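Local coordinates for flagellar biosynthesis protein FlaG (Helicobacter pylori, PDB 6JSX) that is a flagellar protein of the FlaG family that probably takes part in building the flagellum, at residues Q62-R65 with D66-G69. Residues are numbered along the deposited sequence; the frame is centred on the assembly and turned at random.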
loop_
_atom_site.group_PDB
_atom_site.type_symbol
_atom_site.label_atom_id
_atom_site.label_comp_id
_atom_site.label_asym_id
_atom_site.label_seq_id
_atom_site.Cartn_x
_atom_site.Cartn_y
_atom_site.Cartn_z
ATOM N N GLN A 62 7.751 -0.375 -8.439
ATOM C CA GLN A 62 8.076 0.301 -9.686
ATOM C C GLN A 62 6.862 0.549 -10.593
ATOM O O GLN A 62 6.685 1.668 -11.101
ATOM C CB GLN A 62 9.216 -0.404 -10.417
ATOM C CG GLN A 62 10.563 -0.100 -9.790
ATOM C CD GLN A 62 11.676 -0.989 -10.306
ATOM O OE1 GLN A 62 11.432 -2.088 -10.813
ATOM N NE2 GLN A 62 12.913 -0.514 -10.183
ATOM N N ARG A 63 6.022 -0.473 -10.777
ATOM C CA ARG A 63 4.804 -0.330 -11.580
ATOM C C ARG A 63 3.847 0.684 -10.953
ATOM O O ARG A 63 3.120 1.398 -11.652
ATOM C CB ARG A 63 4.097 -1.675 -11.772
ATOM C CG ARG A 63 4.980 -2.773 -12.378
ATOM C CD ARG A 63 4.216 -4.095 -12.533
ATOM N NE ARG A 63 5.100 -5.244 -12.723
ATOM C CZ ARG A 63 5.252 -6.238 -11.847
ATOM N NH1 ARG A 63 4.568 -6.244 -10.709
ATOM N NH2 ARG A 63 6.086 -7.238 -12.117
ATOM N N MET A 64 3.849 0.766 -9.630
ATOM C CA MET A 64 3.016 1.766 -8.996
ATOM C C MET A 64 3.581 3.178 -9.172
ATOM O O MET A 64 2.821 4.144 -9.244
ATOM C CB MET A 64 2.704 1.413 -7.536
ATOM C CG MET A 64 1.745 0.228 -7.415
ATOM S SD MET A 64 0.610 0.054 -8.839
ATOM C CE MET A 64 -0.443 1.494 -8.640
ATOM N N ARG A 65 4.902 3.295 -9.274
ATOM C CA ARG A 65 5.511 4.604 -9.490
ATOM C C ARG A 65 4.999 5.266 -10.770
ATOM O O ARG A 65 4.642 6.447 -10.775
ATOM C CB ARG A 65 7.038 4.511 -9.537
ATOM C CG ARG A 65 7.679 5.746 -10.153
ATOM C CD ARG A 65 9.135 5.916 -9.777
ATOM N NE ARG A 65 9.532 7.319 -9.884
ATOM C CZ ARG A 65 10.154 7.849 -10.933
ATOM N NH1 ARG A 65 10.475 7.090 -11.975
ATOM N NH2 ARG A 65 10.468 9.141 -10.936
ATOM N N ASP A 66 4.958 4.495 -11.848
ATOM C CA ASP A 66 4.511 5.006 -13.136
ATOM C C ASP A 66 2.998 5.184 -13.225
ATOM O O ASP A 66 2.517 6.089 -13.899
ATOM C CB ASP A 66 5.013 4.097 -14.244
ATOM C CG ASP A 66 6.508 3.918 -14.189
ATOM O OD1 ASP A 66 7.227 4.840 -14.643
ATOM O OD2 ASP A 66 6.959 2.870 -13.669
ATOM N N VAL A 67 2.247 4.326 -12.550
ATOM C CA VAL A 67 0.804 4.500 -12.494
ATOM C C VAL A 67 0.496 5.791 -11.749
ATOM O O VAL A 67 -0.256 6.635 -12.236
ATOM C CB VAL A 67 0.113 3.304 -11.827
ATOM C CG1 VAL A 67 -1.321 3.648 -11.458
ATOM C CG2 VAL A 67 0.162 2.098 -12.750
ATOM N N ILE A 68 1.113 5.954 -10.581
ATOM C CA ILE A 68 0.978 7.178 -9.788
ATOM C C ILE A 68 1.439 8.428 -10.558
ATOM O O ILE A 68 0.888 9.521 -10.398
ATOM C CB ILE A 68 1.719 7.047 -8.434
ATOM C CG1 ILE A 68 1.029 5.999 -7.558
ATOM C CG2 ILE A 68 1.745 8.361 -7.699
ATOM C CD1 ILE A 68 1.689 5.783 -6.207
ATOM N N GLY A 69 2.434 8.257 -11.414
ATOM C CA GLY A 69 2.895 9.349 -12.240
ATOM C C GLY A 69 1.800 9.836 -13.161
ATOM O O GLY A 69 1.431 11.006 -13.115
#
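M64 and V67 meet one turn apart on the C-terminal helix 54-72, a local i to i+3 contact on a helix that packs against a second copy of the protein. The two side chains lie next to each other and point the same way. The M64 chain is bent about CB–CG (chi2 -28°) and again about CG–SD (chi3 -69°), and this double bend turns its methyl forward along the helix, toward the C-terminal end, until CE stands 3.7 Å from CG1 of V67.

Underneath, the backbone keeps its alpha-helical i to i+4 ladder. V67 N donates to R63 O at 3.2 Å, I68 N to M64 O at 2.8 Å and G69 N to R65 O at 2.9 Å; the bond from D66 N to Q62 O is weak. CG1 of I68, placed beside its own backbone N by chi1 -67°, rests near the carbonyl oxygen of M64. On a different side of the helix, R65 and D66 carry opposite charges without a salt bridge: R65 NH1 is 4.8 Å from D66 OD1, so any attraction is probably modest.

R63 reaches back to a salt bridge with E59 and, through NH1, to another with E17 of the second subunit. Helix 54-72 follows directly on strand 47-53 of the antiparallel sheet, and at this level M64 packs on L14, I68 on R65 and R65 on G69, each partner belonging to the second subunit.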